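Secondary thiamine-phosphate synthase enzyme (PDB 2CU5) is of unproven function but, as a member of the UPF0047 (YjbQ) family, probably has thiamine-phosphate synthase activity. Local coordinates at residues A[6-20]-A[110-124]. Sequence-based numbering, arbitrary orientation.
Sequences RLEVPTPEEGFVNIT and QVFLAEFDGPRVREV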
loop_
_atom_site.group_PDB
_atom_site.type_symbol
_atom_site.label_atom_id
_atom_site.label_comp_id
_atom_site.label_asym_id
_atom_site.label_seq_id
_atom_site.Cartn_x
_atom_site.Cartn_y
_atom_site.Cartn_z
ATOM N N ARG A 6 -7.141 19.585 7.222
ATOM C CA ARG A 6 -6.419 18.870 8.262
ATOM C C ARG A 6 -7.356 18.365 9.351
ATOM O O ARG A 6 -7.902 19.145 10.135
ATOM C CB ARG A 6 -5.344 19.774 8.873
ATOM C CG ARG A 6 -4.672 19.206 10.115
ATOM C CD ARG A 6 -3.196 19.546 10.123
ATOM N NE ARG A 6 -2.958 20.961 9.866
ATOM C CZ ARG A 6 -1.803 21.461 9.437
ATOM N NH1 ARG A 6 -0.765 20.667 9.209
ATOM N NH2 ARG A 6 -1.689 22.761 9.227
ATOM N N LEU A 7 -7.557 17.053 9.380
ATOM C CA LEU A 7 -8.402 16.439 10.387
ATOM C C LEU A 7 -7.464 16.026 11.515
ATOM O O LEU A 7 -6.306 15.695 11.271
ATOM C CB LEU A 7 -9.103 15.196 9.821
ATOM C CG LEU A 7 -9.974 15.386 8.576
ATOM C CD1 LEU A 7 -10.513 14.040 8.114
ATOM C CD2 LEU A 7 -11.112 16.336 8.885
ATOM N N GLU A 8 -7.956 16.072 12.746
ATOM C CA GLU A 8 -7.153 15.678 13.899
ATOM C C GLU A 8 -7.968 14.578 14.568
ATOM O O GLU A 8 -9.095 14.798 15.001
ATOM C CB GLU A 8 -6.920 16.891 14.807
ATOM C CG GLU A 8 -6.551 18.133 13.989
ATOM C CD GLU A 8 -5.823 19.206 14.774
ATOM O OE1 GLU A 8 -6.263 19.540 15.896
ATOM O OE2 GLU A 8 -4.811 19.730 14.255
ATOM N N VAL A 9 -7.386 13.386 14.633
ATOM C CA VAL A 9 -8.074 12.215 15.159
ATOM C C VAL A 9 -7.508 11.604 16.434
ATOM O O VAL A 9 -6.360 11.173 16.460
ATOM C CB VAL A 9 -8.098 11.105 14.074
ATOM C CG1 VAL A 9 -9.001 9.969 14.497
ATOM C CG2 VAL A 9 -8.557 11.690 12.743
ATOM N N PRO A 10 -8.307 11.568 17.514
ATOM C CA PRO A 10 -7.800 10.974 18.756
ATOM C C PRO A 10 -7.684 9.461 18.549
ATOM O O PRO A 10 -8.562 8.845 17.940
ATOM C CB PRO A 10 -8.879 11.330 19.777
ATOM C CG PRO A 10 -9.455 12.613 19.232
ATOM C CD PRO A 10 -9.559 12.306 17.760
ATOM N N THR A 11 -6.608 8.866 19.051
ATOM C CA THR A 11 -6.403 7.427 18.902
ATOM C C THR A 11 -6.051 6.758 20.225
ATOM O O THR A 11 -5.506 7.394 21.126
ATOM C CB THR A 11 -5.262 7.133 17.913
ATOM O OG1 THR A 11 -4.049 7.714 18.405
ATOM C CG2 THR A 11 -5.579 7.722 16.542
ATOM N N PRO A 12 -6.381 5.466 20.366
ATOM C CA PRO A 12 -6.080 4.717 21.591
ATOM C C PRO A 12 -4.639 4.216 21.508
ATOM O O PRO A 12 -3.932 4.537 20.557
ATOM C CB PRO A 12 -7.089 3.580 21.548
ATOM C CG PRO A 12 -7.163 3.281 20.083
ATOM C CD PRO A 12 -7.243 4.672 19.470
ATOM N N GLU A 13 -4.201 3.429 22.488
ATOM C CA GLU A 13 -2.834 2.914 22.455
ATOM C C GLU A 13 -2.633 2.217 21.115
ATOM O O GLU A 13 -1.608 2.385 20.453
ATOM C CB GLU A 13 -2.598 1.922 23.597
ATOM C CG GLU A 13 -1.133 1.568 23.783
ATOM C CD GLU A 13 -0.912 0.548 24.879
ATOM O OE1 GLU A 13 -1.518 0.698 25.962
ATOM O OE2 GLU A 13 -0.124 -0.396 24.658
ATOM N N GLU A 14 -3.624 1.427 20.722
ATOM C CA GLU A 14 -3.573 0.734 19.448
ATOM C C GLU A 14 -4.977 0.331 19.041
ATOM O O GLU A 14 -5.792 -0.063 19.880
ATOM C CB GLU A 14 -2.658 -0.499 19.518
ATOM C CG GLU A 14 -3.307 -1.783 20.011
ATOM C CD GLU A 14 -2.480 -3.015 19.659
ATOM O OE1 GLU A 14 -2.939 -4.146 19.931
ATOM O OE2 GLU A 14 -1.370 -2.853 19.108
ATOM N N GLY A 15 -5.261 0.451 17.750
ATOM C CA GLY A 15 -6.574 0.097 17.259
ATOM C C GLY A 15 -6.905 0.752 15.935
ATOM O O GLY A 15 -6.161 1.595 15.434
ATOM N N PHE A 16 -8.030 0.340 15.363
ATOM C CA PHE A 16 -8.500 0.876 14.096
ATOM C C PHE A 16 -9.599 1.883 14.403
ATOM O O PHE A 16 -10.657 1.523 14.930
ATOM C CB PHE A 16 -9.055 -0.248 13.224
ATOM C CG PHE A 16 -8.001 -1.153 12.658
ATOM C CD1 PHE A 16 -7.344 -0.824 11.477
ATOM C CD2 PHE A 16 -7.654 -2.331 13.311
ATOM C CE1 PHE A 16 -6.353 -1.655 10.951
ATOM C CE2 PHE A 16 -6.662 -3.169 12.789
ATOM C CZ PHE A 16 -6.014 -2.827 11.609
ATOM N N VAL A 17 -9.334 3.147 14.095
ATOM C CA VAL A 17 -10.304 4.208 14.339
ATOM C C VAL A 17 -11.046 4.482 13.038
ATOM O O VAL A 17 -10.433 4.810 12.025
ATOM C CB VAL A 17 -9.604 5.503 14.808
ATOM C CG1 VAL A 17 -10.641 6.571 15.132
ATOM C CG2 VAL A 17 -8.743 5.213 16.027
ATOM N N ASN A 18 -12.367 4.338 13.078
ATOM C CA ASN A 18 -13.207 4.556 11.905
ATOM C C ASN A 18 -13.323 6.058 11.634
ATOM O O ASN A 18 -13.965 6.782 12.390
ATOM C CB ASN A 18 -14.597 3.966 12.154
ATOM C CG ASN A 18 -15.436 3.904 10.894
ATOM O OD1 ASN A 18 -15.375 4.801 10.055
ATOM N ND2 ASN A 18 -16.226 2.844 10.756
ATOM N N ILE A 19 -12.706 6.522 10.556
ATOM C CA ILE A 19 -12.733 7.944 10.217
ATOM C C ILE A 19 -13.540 8.232 8.956
ATOM O O ILE A 19 -13.436 9.311 8.372
ATOM C CB ILE A 19 -11.309 8.471 9.999
ATOM C CG1 ILE A 19 -10.665 7.719 8.826
ATOM C CG2 ILE A 19 -10.489 8.306 11.290
ATOM C CD1 ILE A 19 -9.317 8.255 8.398
ATOM N N THR A 20 -14.344 7.265 8.540
ATOM C CA THR A 20 -15.152 7.404 7.336
ATOM C C THR A 20 -16.003 8.672 7.355
ATOM O O THR A 20 -15.942 9.483 6.431
ATOM C CB THR A 20 -16.089 6.188 7.157
ATOM O OG1 THR A 20 -15.336 4.976 7.299
ATOM C CG2 THR A 20 -16.735 6.206 5.777
ATOM N N GLN A 110 -14.947 0.289 5.395
ATOM C CA GLN A 110 -14.917 1.513 6.184
ATOM C C GLN A 110 -13.470 2.009 6.146
ATOM O O GLN A 110 -12.541 1.211 5.987
ATOM C CB GLN A 110 -15.343 1.242 7.633
ATOM C CG GLN A 110 -16.825 0.950 7.806
ATOM C CD GLN A 110 -17.693 2.187 7.640
ATOM O OE1 GLN A 110 -17.836 2.985 8.563
ATOM N NE2 GLN A 110 -18.265 2.359 6.450
ATOM N N VAL A 111 -13.276 3.318 6.269
ATOM C CA VAL A 111 -11.932 3.883 6.254
ATOM C C VAL A 111 -11.410 3.963 7.682
ATOM O O VAL A 111 -12.056 4.547 8.554
ATOM C CB VAL A 111 -11.925 5.293 5.621
ATOM C CG1 VAL A 111 -10.510 5.840 5.574
ATOM C CG2 VAL A 111 -12.513 5.223 4.228
ATOM N N PHE A 112 -10.242 3.370 7.918
ATOM C CA PHE A 112 -9.653 3.346 9.252
ATOM C C PHE A 112 -8.288 3.988 9.390
ATOM O O PHE A 112 -7.444 3.903 8.497
ATOM C CB PHE A 112 -9.500 1.902 9.745
ATOM C CG PHE A 112 -10.789 1.206 10.030
ATOM C CD1 PHE A 112 -11.492 1.465 11.203
ATOM C CD2 PHE A 112 -11.294 0.271 9.135
ATOM C CE1 PHE A 112 -12.688 0.795 11.483
ATOM C CE2 PHE A 112 -12.479 -0.398 9.401
ATOM C CZ PHE A 112 -13.180 -0.137 10.580
ATOM N N LEU A 113 -8.086 4.640 10.529
ATOM C CA LEU A 113 -6.785 5.196 10.845
ATOM C C LEU A 113 -6.248 4.082 11.746
ATOM O O LEU A 113 -6.760 3.860 12.838
ATOM C CB LEU A 113 -6.899 6.499 11.638
ATOM C CG LEU A 113 -5.568 7.247 11.809
ATOM C CD1 LEU A 113 -5.820 8.568 12.515
ATOM C CD2 LEU A 113 -4.573 6.402 12.601
ATOM N N ALA A 114 -5.237 3.366 11.276
ATOM C CA ALA A 114 -4.666 2.268 12.044
ATOM C C ALA A 114 -3.575 2.764 12.984
ATOM O O ALA A 114 -2.454 3.007 12.558
ATOM C CB ALA A 114 -4.103 1.213 11.086
ATOM N N GLU A 115 -3.911 2.903 14.264
ATOM C CA GLU A 115 -2.954 3.371 15.264
ATOM C C GLU A 115 -2.162 2.216 15.872
ATOM O O GLU A 115 -2.746 1.280 16.412
ATOM C CB GLU A 115 -3.676 4.112 16.392
ATOM C CG GLU A 115 -2.732 4.588 17.484
ATOM C CD GLU A 115 -1.705 5.579 16.968
ATOM O OE1 GLU A 115 -1.988 6.798 16.993
ATOM O OE2 GLU A 115 -0.618 5.144 16.522
ATOM N N PHE A 116 -0.837 2.299 15.798
ATOM C CA PHE A 116 0.022 1.254 16.350
ATOM C C PHE A 116 0.897 1.766 17.495
ATOM O O PHE A 116 1.596 0.984 18.139
ATOM C CB PHE A 116 0.918 0.673 15.252
ATOM C CG PHE A 116 0.165 0.222 14.029
ATOM C CD1 PHE A 116 -0.806 -0.769 14.120
ATOM C CD2 PHE A 116 0.436 0.785 12.784
ATOM C CE1 PHE A 116 -1.498 -1.199 12.988
ATOM C CE2 PHE A 116 -0.249 0.364 11.645
ATOM C CZ PHE A 116 -1.217 -0.628 11.748
ATOM N N ASP A 117 0.867 3.072 17.753
ATOM C CA ASP A 117 1.680 3.628 18.833
ATOM C C ASP A 117 1.048 4.844 19.508
ATOM O O ASP A 117 1.645 5.918 19.554
ATOM C CB ASP A 117 3.075 3.982 18.304
ATOM C CG ASP A 117 4.030 4.411 19.408
ATOM O OD1 ASP A 117 3.961 3.834 20.512
ATOM O OD2 ASP A 117 4.853 5.317 19.170
ATOM N N GLY A 118 -0.158 4.661 20.037
ATOM C CA GLY A 118 -0.852 5.745 20.704
ATOM C C GLY A 118 -0.765 5.620 22.215
ATOM O O GLY A 118 0.120 4.935 22.729
ATOM N N PRO A 119 -1.664 6.278 22.961
ATOM C CA PRO A 119 -2.734 7.118 22.420
ATOM C C PRO A 119 -2.171 8.463 21.981
ATOM O O PRO A 119 -1.262 8.996 22.613
ATOM C CB PRO A 119 -3.689 7.248 23.601
ATOM C CG PRO A 119 -2.740 7.303 24.763
ATOM C CD PRO A 119 -1.749 6.205 24.433
ATOM N N ARG A 120 -2.707 9.003 20.893
ATOM C CA ARG A 120 -2.254 10.293 20.385
ATOM C C ARG A 120 -3.422 11.014 19.732
ATOM O O ARG A 120 -4.566 10.574 19.808
ATOM C CB ARG A 120 -1.178 10.115 19.311
ATOM C CG ARG A 120 0.002 9.236 19.671
ATOM C CD ARG A 120 1.126 9.512 18.701
ATOM N NE ARG A 120 2.288 8.661 18.909
ATOM C CZ ARG A 120 3.509 8.982 18.502
ATOM N NH1 ARG A 120 4.527 8.158 18.716
ATOM N NH2 ARG A 120 3.715 10.144 17.897
ATOM N N VAL A 121 -3.109 12.144 19.114
ATOM C CA VAL A 121 -4.080 12.904 18.346
ATOM C C VAL A 121 -3.329 13.035 17.033
ATOM O O VAL A 121 -2.417 13.851 16.896
ATOM C CB VAL A 121 -4.375 14.298 18.925
ATOM C CG1 VAL A 121 -5.302 15.047 17.982
ATOM C CG2 VAL A 121 -5.051 14.166 20.279
ATOM N N ARG A 122 -3.688 12.176 16.091
ATOM C CA ARG A 122 -3.046 12.129 14.787
ATOM C C ARG A 122 -3.661 13.108 13.809
ATOM O O ARG A 122 -4.773 13.578 14.008
ATOM C CB ARG A 122 -3.178 10.727 14.199
ATOM C CG ARG A 122 -2.565 9.636 15.046
ATOM C CD ARG A 122 -1.056 9.775 15.064
ATOM N NE ARG A 122 -0.422 8.520 15.445
ATOM C CZ ARG A 122 0.888 8.302 15.416
ATOM N NH1 ARG A 122 1.365 7.119 15.779
ATOM N NH2 ARG A 122 1.718 9.262 15.029
ATOM N N GLU A 123 -2.915 13.396 12.750
ATOM C CA GLU A 123 -3.381 14.277 11.690
ATOM C C GLU A 123 -3.676 13.414 10.471
ATOM O O GLU A 123 -2.983 12.432 10.211
ATOM C CB GLU A 123 -2.303 15.293 11.304
ATOM C CG GLU A 123 -2.207 16.513 12.199
ATOM C CD GLU A 123 -1.212 17.531 11.667
ATOM O OE1 GLU A 123 -1.180 17.745 10.435
ATOM O OE2 GLU A 123 -0.466 18.126 12.476
ATOM N N VAL A 124 -4.721 13.778 9.743
ATOM C CA VAL A 124 -5.083 13.094 8.518
ATOM C C VAL A 124 -5.388 14.217 7.536
ATOM O O VAL A 124 -6.271 15.039 7.784
ATOM C CB VAL A 124 -6.333 12.211 8.686
ATOM C CG1 VAL A 124 -6.732 11.634 7.338
ATOM C CG2 VAL A 124 -6.050 11.080 9.678
HETATM O O HOH W 1 0.794 -1.876 17.808
#
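V9 and L113 meet tip to tip, V9 CB lying 3.7 Å from L113 CD1, where two antiparallel beta ladders fold over each other as a small sandwich. Strand 6-11 pairs with 120-124 at the border of one sheet, and strand 15-18 with 110-115 at the border of the other. Their backbone bonds include the nearly straight V17 N to L113 O (178°), and G118 N to E13 O ties the two turns together. I19 and V124 add apolar packing between the layers.

Polar side chains are concentrated at E115. Its carboxylate is held side-on by R122, NE on OE1 and NH1 on OE2, both on syn lone pairs; T11 OG1 donates to the anti lone pair of OE1 at 2.7 Å, and D117 N reaches OE2. T11 OG1 sits between the backbone N and the carbonyl carbon (chi1 61°), which turns it to E115 while it also accepts from R120 N (3.1 Å). A glutamine in place of E115 would probably cost R122 its charged mate and, by presenting an NH2, upset one of the doubly used acceptor positions.

On the opposite face of the 15-18 ladder, the F16 edge meets the F112 face in a T-shaped pair (planes at 76°), and helix 53-66 packs on F16. Beyond it, T20 OG1 takes V111 N, and N18 ND2 donates in plane to a lone pair of Q110 OE1 at 2.7 Å.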